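Local structure of putative cell surface hydrolase (Lactobacillus plantarum, 3LP5) at residues Arg19-Pro32 with Asn220-Glu234. The protein is a putative cell-surface hydrolase of the alpha/beta-hydrolase clan whose substrate is not known. Residues are numbered along the deposited sequence; the frame is centred on the assembly and turned at random.
Sequences RFDSLITELGKETP and NKQIVSLIRQYLLAE. With NA (sodium ion), chain C.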
ATOM      1  N   ARG A  19       6.007 -12.794  -0.023  1.00 20.01           N
ATOM      2  CA  ARG A  19       5.698 -12.007   1.159  1.00 18.77           C
ATOM      3  C   ARG A  19       4.257 -11.498   1.108  1.00 18.29           C
ATOM      4  O   ARG A  19       3.474 -11.701   2.054  1.00 16.42           O
ATOM      5  CB  ARG A  19       6.655 -10.833   1.358  1.00 18.39           C
ATOM      6  CG  ARG A  19       6.423 -10.194   2.709  1.00 21.14           C
ATOM      7  CD  ARG A  19       7.008  -8.792   2.865  1.00 26.02           C
ATOM      8  NE  ARG A  19       8.471  -8.750   2.795  1.00 26.21           N
ATOM      9  CZ  ARG A  19       9.267  -8.866   3.845  1.00 28.48           C
ATOM     10  NH1 ARG A  19       8.782  -9.056   5.075  1.00 31.35           N
ATOM     11  NH2 ARG A  19      10.559  -8.812   3.675  1.00 28.86           N
ATOM     12  N   PHE A  20       3.897 -10.831   0.014  1.00 18.31           N
ATOM     13  CA  PHE A  20       2.497 -10.360  -0.153  1.00 18.54           C
ATOM     14  C   PHE A  20       1.445 -11.450   0.116  1.00 18.71           C
ATOM     15  O   PHE A  20       0.528 -11.237   0.927  1.00 17.73           O
ATOM     16  CB  PHE A  20       2.301  -9.725  -1.518  1.00 19.15           C
ATOM     17  CG  PHE A  20       0.980  -9.008  -1.696  1.00 16.46           C
ATOM     18  CD1 PHE A  20       0.790  -7.722  -1.173  1.00 19.30           C
ATOM     19  CD2 PHE A  20      -0.051  -9.617  -2.398  1.00 20.92           C
ATOM     20  CE1 PHE A  20      -0.399  -7.035  -1.369  1.00 21.74           C
ATOM     21  CE2 PHE A  20      -1.286  -8.982  -2.617  1.00 19.80           C
ATOM     22  CZ  PHE A  20      -1.475  -7.659  -2.099  1.00 21.46           C
ATOM     23  N   ASP A  21       1.571 -12.601  -0.545  1.00 19.25           N
ATOM     24  CA  ASP A  21       0.608 -13.689  -0.415  1.00 19.78           C
ATOM     25  C   ASP A  21       0.567 -14.203   1.036  1.00 19.50           C
ATOM     26  O   ASP A  21      -0.494 -14.481   1.569  1.00 18.11           O
ATOM     27  CB  ASP A  21       0.981 -14.845  -1.346  1.00 21.22           C
ATOM     28  CG  ASP A  21       0.719 -14.507  -2.859  1.00 25.57           C
ATOM     29  OD1 ASP A  21       0.350 -13.344  -3.191  1.00 29.39           O
ATOM     30  OD2 ASP A  21       0.870 -15.421  -3.710  1.00 31.20           O
ATOM     31  N   SER A  22       1.729 -14.307   1.653  1.00 18.13           N
ATOM     32  CA  SER A  22       1.804 -14.697   3.038  1.00 19.50           C
ATOM     33  C   SER A  22       1.097 -13.714   3.948  1.00 18.66           C
ATOM     34  O   SER A  22       0.361 -14.143   4.852  1.00 19.16           O
ATOM     35  CB  SER A  22       3.255 -14.844   3.483  1.00 18.89           C
ATOM     36  OG  SER A  22       3.807 -15.976   2.834  1.00 25.51           O
ATOM     37  N   LEU A  23       1.302 -12.412   3.708  1.00 17.48           N
ATOM     38  CA  LEU A  23       0.607 -11.386   4.472  1.00 18.01           C
ATOM     39  C   LEU A  23      -0.896 -11.526   4.406  1.00 18.71           C
ATOM     40  O   LEU A  23      -1.549 -11.410   5.436  1.00 19.49           O
ATOM     41  CB  LEU A  23       1.006  -9.942   4.038  1.00 16.61           C
ATOM     42  CG  LEU A  23       2.499  -9.595   4.258  1.00 19.14           C
ATOM     43  CD1 LEU A  23       2.827  -8.165   3.743  1.00 20.04           C
ATOM     44  CD2 LEU A  23       2.855  -9.748   5.742  1.00 17.50           C
ATOM     45  N   ILE A  24      -1.452 -11.709   3.207  1.00 18.34           N
ATOM     46  CA  ILE A  24      -2.913 -11.824   3.038  1.00 18.95           C
ATOM     47  C   ILE A  24      -3.473 -13.050   3.733  1.00 18.41           C
ATOM     48  O   ILE A  24      -4.485 -12.986   4.437  1.00 18.49           O
ATOM     49  CB  ILE A  24      -3.313 -11.936   1.540  1.00 20.64           C
ATOM     50  CG1 ILE A  24      -2.655 -10.842   0.693  1.00 21.36           C
ATOM     51  CG2 ILE A  24      -4.865 -11.966   1.359  1.00 20.37           C
ATOM     52  CD1 ILE A  24      -3.290  -9.551   0.676  1.00 20.73           C
ATOM     53  N   THR A  25      -2.826 -14.190   3.543  1.00 17.74           N
ATOM     54  CA  THR A  25      -3.263 -15.407   4.233  1.00 18.34           C
ATOM     55  C   THR A  25      -3.289 -15.213   5.741  1.00 18.68           C
ATOM     56  O   THR A  25      -4.260 -15.571   6.429  1.00 18.64           O
ATOM     57  CB  THR A  25      -2.331 -16.563   3.905  1.00 17.51           C
ATOM     58  OG1 THR A  25      -2.275 -16.668   2.503  1.00 20.28           O
ATOM     59  CG2 THR A  25      -2.869 -17.866   4.419  1.00 21.16           C
ATOM     60  N   GLU A  26      -2.201 -14.693   6.272  1.00 18.14           N
ATOM     61  CA  GLU A  26      -2.103 -14.521   7.698  1.00 18.29           C
ATOM     62  C   GLU A  26      -3.053 -13.449   8.200  1.00 16.88           C
ATOM     63  O   GLU A  26      -3.681 -13.640   9.221  1.00 17.59           O
ATOM     64  CB  GLU A  26      -0.659 -14.236   8.078  1.00 19.36           C
ATOM     65  CG  GLU A  26       0.033 -15.530   8.533  1.00 27.79           C
ATOM     66  CD  GLU A  26       0.057 -16.673   7.479  1.00 37.50           C
ATOM     67  OE1 GLU A  26      -0.506 -17.781   7.768  1.00 37.32           O
ATOM     68  OE2 GLU A  26       0.668 -16.468   6.366  1.00 41.48           O
ATOM     69  N   LEU A  27      -3.204 -12.346   7.469  1.00 15.09           N
ATOM     70  CA  LEU A  27      -4.134 -11.323   7.873  1.00 14.84           C
ATOM     71  C   LEU A  27      -5.563 -11.940   8.011  1.00 16.12           C
ATOM     72  O   LEU A  27      -6.287 -11.684   8.997  1.00 14.60           O
ATOM     73  CB  LEU A  27      -4.086 -10.185   6.845  1.00 13.98           C
ATOM     74  CG  LEU A  27      -4.973  -8.975   7.098  1.00 16.24           C
ATOM     75  CD1 LEU A  27      -4.697  -8.358   8.457  1.00 15.03           C
ATOM     76  CD2 LEU A  27      -4.892  -7.906   5.955  1.00 16.60           C
ATOM     77  N   GLY A  28      -5.938 -12.790   7.054  1.00 16.51           N
ATOM     78  CA  GLY A  28      -7.257 -13.482   7.113  1.00 18.97           C
ATOM     79  C   GLY A  28      -7.439 -14.389   8.321  1.00 20.12           C
ATOM     80  O   GLY A  28      -8.461 -14.319   9.017  1.00 19.87           O
ATOM     81  N   LYS A  29      -6.430 -15.205   8.599  1.00 20.73           N
ATOM     82  CA  LYS A  29      -6.406 -16.011   9.771  1.00 22.61           C
ATOM     83  C   LYS A  29      -6.349 -15.232  11.078  1.00 22.40           C
ATOM     84  O   LYS A  29      -7.021 -15.608  12.008  1.00 23.10           O
ATOM     85  CB  LYS A  29      -5.257 -17.004   9.691  1.00 23.54           C
ATOM     86  CG  LYS A  29      -5.559 -18.113   8.702  1.00 26.70           C
ATOM     87  CD  LYS A  29      -4.728 -19.346   8.933  1.00 33.13           C
ATOM     88  CE  LYS A  29      -3.584 -19.395   7.935  1.00 34.94           C
ATOM     89  NZ  LYS A  29      -2.716 -20.589   8.246  1.00 37.15           N
ATOM     90  N   GLU A  30      -5.567 -14.169  11.180  1.00 22.56           N
ATOM     91  CA  GLU A  30      -5.504 -13.453  12.465  1.00 22.44           C
ATOM     92  C   GLU A  30      -6.723 -12.550  12.735  1.00 21.27           C
ATOM     93  O   GLU A  30      -7.094 -12.381  13.877  1.00 21.83           O
ATOM     94  CB  GLU A  30      -4.203 -12.644  12.638  1.00 22.10           C
ATOM     95  CG  GLU A  30      -2.917 -13.493  12.778  1.00 25.68           C
ATOM     96  CD  GLU A  30      -2.889 -14.322  14.058  1.00 30.25           C
ATOM     97  OE1 GLU A  30      -2.952 -13.720  15.160  1.00 35.40           O
ATOM     98  OE2 GLU A  30      -2.803 -15.570  13.979  1.00 31.27           O
ATOM     99  N   THR A  31      -7.339 -11.980  11.713  1.00 19.46           N
ATOM    100  CA  THR A  31      -8.542 -11.179  11.940  1.00 19.53           C
ATOM    101  C   THR A  31      -9.749 -12.061  12.360  1.00 19.80           C
ATOM    102  O   THR A  31     -10.073 -13.046  11.690  1.00 19.08           O
ATOM    103  CB  THR A  31      -8.925 -10.368  10.687  1.00 19.86           C
ATOM    104  OG1 THR A  31      -9.013 -11.253   9.562  1.00 16.62           O
ATOM    105  CG2 THR A  31      -7.897  -9.257  10.408  1.00 19.54           C
ATOM    106  N   PRO A  32     -10.395 -11.727  13.491  1.00 20.68           N
ATOM    107  CA  PRO A  32     -11.532 -12.502  13.981  1.00 20.74           C
ATOM    108  C   PRO A  32     -12.688 -12.499  12.983  1.00 20.34           C
ATOM    109  O   PRO A  32     -13.315 -13.504  12.810  1.00 21.07           O
ATOM    110  CB  PRO A  32     -11.926 -11.781  15.289  1.00 21.37           C
ATOM    111  CG  PRO A  32     -10.702 -10.999  15.702  1.00 22.02           C
ATOM    112  CD  PRO A  32     -10.103 -10.567  14.351  1.00 21.61           C
ATOM    113  N   ASN A 220       6.746 -11.045   9.039  1.00 14.34           N
ATOM    114  CA  ASN A 220       5.333 -11.042   8.601  1.00 13.90           C
ATOM    115  C   ASN A 220       4.330 -10.941   9.768  1.00 13.01           C
ATOM    116  O   ASN A 220       3.302 -10.283   9.664  1.00 12.60           O
ATOM    117  CB  ASN A 220       5.042 -12.279   7.729  1.00 12.36           C
ATOM    118  CG  ASN A 220       5.849 -12.265   6.407  1.00 15.93           C
ATOM    119  OD1 ASN A 220       6.401 -11.236   6.024  1.00 19.61           O
ATOM    120  ND2 ASN A 220       5.936 -13.421   5.733  1.00 17.90           N
ATOM    121  N   LYS A 221       4.615 -11.609  10.873  1.00 11.95           N
ATOM    122  CA  LYS A 221       3.734 -11.477  12.059  1.00 13.99           C
ATOM    123  C   LYS A 221       3.616 -10.043  12.573  1.00 12.39           C
ATOM    124  O   LYS A 221       2.530  -9.618  12.894  1.00 10.43           O
ATOM    125  CB  LYS A 221       4.176 -12.386  13.215  1.00 15.50           C
ATOM    126  CG  LYS A 221       3.938 -13.893  12.901  1.00 20.72           C
ATOM    127  CD  LYS A 221       3.849 -14.745  14.219  1.00 32.37           C
ATOM    128  CE  LYS A 221       5.210 -15.094  14.823  1.00 37.32           C
ATOM    129  NZ  LYS A 221       5.195 -15.202  16.339  1.00 41.48           N
ATOM    130  N   GLN A 222       4.736  -9.336  12.655  1.00 12.24           N
ATOM    131  CA  GLN A 222       4.771  -7.919  13.059  1.00 13.95           C
ATOM    132  C   GLN A 222       4.014  -7.060  12.060  1.00 12.97           C
ATOM    133  O   GLN A 222       3.255  -6.193  12.468  1.00 14.57           O
ATOM    134  CB  GLN A 222       6.211  -7.400  13.116  1.00 13.24           C
ATOM    135  CG  GLN A 222       6.984  -8.002  14.261  1.00 18.80           C
ATOM    136  CD  GLN A 222       8.480  -7.594  14.359  1.00 23.28           C
ATOM    137  OE1 GLN A 222       9.245  -8.296  14.995  1.00 30.48           O
ATOM    138  NE2 GLN A 222       8.860  -6.462  13.828  1.00 22.35           N
ATOM    139  N   ILE A 223       4.226  -7.300  10.774  1.00 10.95           N
ATOM    140  CA  ILE A 223       3.568  -6.530   9.761  1.00 11.58           C
ATOM    141  C   ILE A 223       2.048  -6.740   9.826  1.00 12.73           C
ATOM    142  O   ILE A 223       1.286  -5.756   9.790  1.00 11.74           O
ATOM    143  CB  ILE A 223       4.114  -6.829   8.365  1.00 12.19           C
ATOM    144  CG1 ILE A 223       5.537  -6.265   8.286  1.00 13.61           C
ATOM    145  CG2 ILE A 223       3.216  -6.160   7.277  1.00 11.15           C
ATOM    146  CD1 ILE A 223       6.236  -6.556   6.990  1.00 18.07           C
ATOM    147  N   VAL A 224       1.599  -7.992   9.933  1.00 11.49           N
ATOM    148  CA  VAL A 224       0.128  -8.294  10.047  1.00 11.15           C
ATOM    149  C   VAL A 224      -0.401  -7.654  11.335  1.00 11.51           C
ATOM    150  O   VAL A 224      -1.492  -7.086  11.327  1.00 12.09           O
ATOM    151  CB  VAL A 224      -0.124  -9.829  10.054  1.00 10.48           C
ATOM    152  CG1 VAL A 224      -1.572 -10.204  10.511  1.00 11.74           C
ATOM    153  CG2 VAL A 224       0.130 -10.349   8.635  1.00 11.22           C
ATOM    154  N   SER A 225       0.407  -7.657  12.412  1.00 10.43           N
ATOM    155  CA  SER A 225      -0.045  -7.057  13.642  1.00 11.03           C
ATOM    156  C   SER A 225      -0.286  -5.519  13.404  1.00 10.41           C
ATOM    157  O   SER A 225      -1.263  -4.970  13.866  1.00 11.67           O
ATOM    158  CB  SER A 225       0.971  -7.248  14.756  1.00 10.60           C
ATOM    159  OG  SER A 225       0.497  -6.647  15.966  1.00 13.04           O
ATOM    160  N   LEU A 226       0.580  -4.875  12.634  1.00 10.51           N
ATOM    161  CA  LEU A 226       0.495  -3.425  12.416  1.00 10.52           C
ATOM    162  C   LEU A 226      -0.634  -3.073  11.492  1.00 10.75           C
ATOM    163  O   LEU A 226      -1.252  -1.998  11.604  1.00 10.39           O
ATOM    164  CB  LEU A 226       1.821  -2.885  11.865  1.00 10.55           C
ATOM    165  CG  LEU A 226       3.005  -2.992  12.849  1.00  7.93           C
ATOM    166  CD1 LEU A 226       4.278  -2.716  12.080  1.00  9.09           C
ATOM    167  CD2 LEU A 226       2.891  -2.030  14.047  1.00  9.60           C
ATOM    168  N   ILE A 227      -0.850  -3.934  10.504  1.00  9.49           N
ATOM    169  CA  ILE A 227      -1.922  -3.691   9.557  1.00  9.98           C
ATOM    170  C   ILE A 227      -3.212  -3.721  10.353  1.00 10.38           C
ATOM    171  O   ILE A 227      -4.037  -2.778  10.264  1.00 11.35           O
ATOM    172  CB  ILE A 227      -1.995  -4.728   8.408  1.00 10.20           C
ATOM    173  CG1 ILE A 227      -0.846  -4.567   7.417  1.00 11.13           C
ATOM    174  CG2 ILE A 227      -3.368  -4.708   7.729  1.00 10.56           C
ATOM    175  CD1 ILE A 227      -0.668  -5.805   6.495  1.00 10.92           C
ATOM    176  N   ARG A 228      -3.358  -4.746  11.173  1.00  8.91           N
ATOM    177  CA  ARG A 228      -4.559  -4.820  12.069  1.00  8.96           C
ATOM    178  C   ARG A 228      -4.747  -3.594  13.005  1.00  9.80           C
ATOM    179  O   ARG A 228      -5.824  -3.008  13.068  1.00 12.51           O
ATOM    180  CB  ARG A 228      -4.541  -6.101  12.858  1.00  8.97           C
ATOM    181  CG  ARG A 228      -4.823  -7.303  11.984  1.00  7.94           C
ATOM    182  CD  ARG A 228      -4.717  -8.596  12.805  1.00 13.18           C
ATOM    183  NE  ARG A 228      -5.700  -8.590  13.898  1.00 15.22           N
ATOM    184  CZ  ARG A 228      -5.565  -9.248  15.039  1.00 21.46           C
ATOM    185  NH1 ARG A 228      -4.504 -10.010  15.261  1.00 21.02           N
ATOM    186  NH2 ARG A 228      -6.540  -9.201  15.940  1.00 24.52           N
ATOM    187  N   GLN A 229      -3.704  -3.206  13.730  1.00 10.81           N
ATOM    188  CA  GLN A 229      -3.755  -2.090  14.636  1.00 11.30           C
ATOM    189  C   GLN A 229      -3.966  -0.720  13.952  1.00 12.83           C
ATOM    190  O   GLN A 229      -4.723   0.088  14.452  1.00 12.74           O
ATOM    191  CB  GLN A 229      -2.483  -2.048  15.483  1.00 11.28           C
ATOM    192  CG  GLN A 229      -2.377  -0.816  16.398  1.00 13.89           C
ATOM    193  CD  GLN A 229      -1.441  -1.048  17.538  1.00 17.46           C
ATOM    194  OE1 GLN A 229      -1.102  -2.202  17.856  1.00 20.52           O
ATOM    195  NE2 GLN A 229      -1.011   0.017  18.169  1.00 18.07           N
ATOM    196  N   TYR A 230      -3.274  -0.447  12.851  1.00 12.72           N
ATOM    197  CA  TYR A 230      -3.263   0.923  12.295  1.00 14.47           C
ATOM    198  C   TYR A 230      -4.077   1.021  11.018  1.00 14.79           C
ATOM    199  O   TYR A 230      -4.741   2.012  10.819  1.00 15.60           O
ATOM    200  CB  TYR A 230      -1.815   1.409  12.028  1.00 12.02           C
ATOM    201  CG  TYR A 230      -1.042   1.662  13.321  1.00 15.37           C
ATOM    202  CD1 TYR A 230      -1.323   2.782  14.134  1.00 18.10           C
ATOM    203  CD2 TYR A 230      -0.060   0.775  13.749  1.00 17.07           C
ATOM    204  CE1 TYR A 230      -0.627   2.979  15.327  1.00 18.28           C
ATOM    205  CE2 TYR A 230       0.632   0.961  14.941  1.00 16.39           C
ATOM    206  CZ  TYR A 230       0.360   2.068  15.711  1.00 18.74           C
ATOM    207  OH  TYR A 230       1.072   2.248  16.872  1.00 19.02           O
ATOM    208  N   LEU A 231      -4.042   0.020  10.155  1.00 15.62           N
ATOM    209  CA  LEU A 231      -4.799   0.148   8.878  1.00 15.45           C
ATOM    210  C   LEU A 231      -6.254  -0.197   9.107  1.00 16.05           C
ATOM    211  O   LEU A 231      -7.155   0.538   8.656  1.00 14.86           O
ATOM    212  CB  LEU A 231      -4.236  -0.706   7.725  1.00 14.95           C
ATOM    213  CG  LEU A 231      -4.904  -0.381   6.360  1.00 16.15           C
ATOM    214  CD1 LEU A 231      -4.711   1.086   5.906  1.00 16.49           C
ATOM    215  CD2 LEU A 231      -4.487  -1.310   5.270  1.00 17.79           C
ATOM    216  N   LEU A 232      -6.485  -1.312   9.799  1.00 15.26           N
ATOM    217  CA  LEU A 232      -7.846  -1.777  10.092  1.00 15.36           C
ATOM    218  C   LEU A 232      -8.411  -1.156  11.366  1.00 16.79           C
ATOM    219  O   LEU A 232      -9.594  -1.271  11.619  1.00 16.46           O
ATOM    220  CB  LEU A 232      -7.891  -3.309  10.208  1.00 14.67           C
ATOM    221  CG  LEU A 232      -7.420  -4.040   8.943  1.00 17.08           C
ATOM    222  CD1 LEU A 232      -7.466  -5.597   9.091  1.00 15.65           C
ATOM    223  CD2 LEU A 232      -8.182  -3.625   7.708  1.00 17.28           C
ATOM    224  N   ALA A 233      -7.559  -0.534  12.182  1.00 17.45           N
ATOM    225  CA  ALA A 233      -7.973   0.070  13.457  1.00 17.64           C
ATOM    226  C   ALA A 233      -8.759  -0.899  14.366  1.00 18.27           C
ATOM    227  O   ALA A 233      -9.741  -0.552  14.995  1.00 17.41           O
ATOM    228  CB  ALA A 233      -8.730   1.405  13.230  1.00 17.84           C
ATOM    229  N   GLU A 234      -8.280  -2.130  14.444  1.00 18.71           N
ATOM    230  CA  GLU A 234      -8.896  -3.155  15.260  1.00 19.17           C
ATOM    231  C   GLU A 234      -8.443  -2.948  16.705  1.00 19.15           C
ATOM    232  O   GLU A 234      -7.335  -2.483  16.942  1.00 19.31           O
ATOM    233  CB  GLU A 234      -8.358  -4.483  14.770  1.00 20.01           C
ATOM    234  CG  GLU A 234      -9.241  -5.608  14.987  1.00 25.45           C
ATOM    235  CD  GLU A 234      -8.779  -6.842  14.210  1.00 31.80           C
ATOM    236  OE1 GLU A 234      -8.966  -7.965  14.722  1.00 35.54           O
ATOM    237  OE2 GLU A 234      -8.232  -6.687  13.105  1.00 32.74           O
TER
HETATM  238 NA    NA C 251     -10.454 -13.071   9.264  1.00 32.69          NA
HETATM  239  O   HOH W   1     -10.858 -13.288   6.947  1.00 19.68           O
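Arg19 meets Asn220 through a long, weak hydrogen bond, NH1 to OD1 at 3.4 Å, with the guanidinium and amide planes 79° apart; the arginine's stronger bond runs from NH2 to the carbonyl oxygen of Thr212. One turn on, Leu23, branched to fill the apolar layer, lays CD2 across the aliphatic base of Asn220 and against Ile223 CG2 (3.9 Å). Val224 is a short, branched knob among Leu23, Glu26, Leu27 and Glu30: CG1 rests on Leu27 CA (3.8 Å), while CG2 faces the Leu23 carbonyl and Glu26 CB. Leu27 holds CG anti to its own nitrogen (chi1 -179°), directing its forked end toward helix 220-231, where CD1 packs against Ile227 CG2, Leu232 CD1 and Arg228 CG. Glu30 sets its carbonyl oxygen, the negative end of a dipole, 3.6 Å above the centre of the cationic Arg228 guanidinium; the Glu234 carboxylate lies at the edge, in a salt bridge whose OE1 is less surely placed. Thr31 suits two tasks: its methyl packs on Leu232 CD1, and OG1 donates to Leu27 O and binds sodium at 2.3 Å. Backbone oxygens of Gly28, Thr31 and Lys33, with a water, also bind the ion at this C-terminal helix end. The helices cross at -57°; both pack on one side of a mostly parallel sheet, over strands 7-10 and 99-105, helix 220-231 also over 127-134, as in alpha/beta hydrolases.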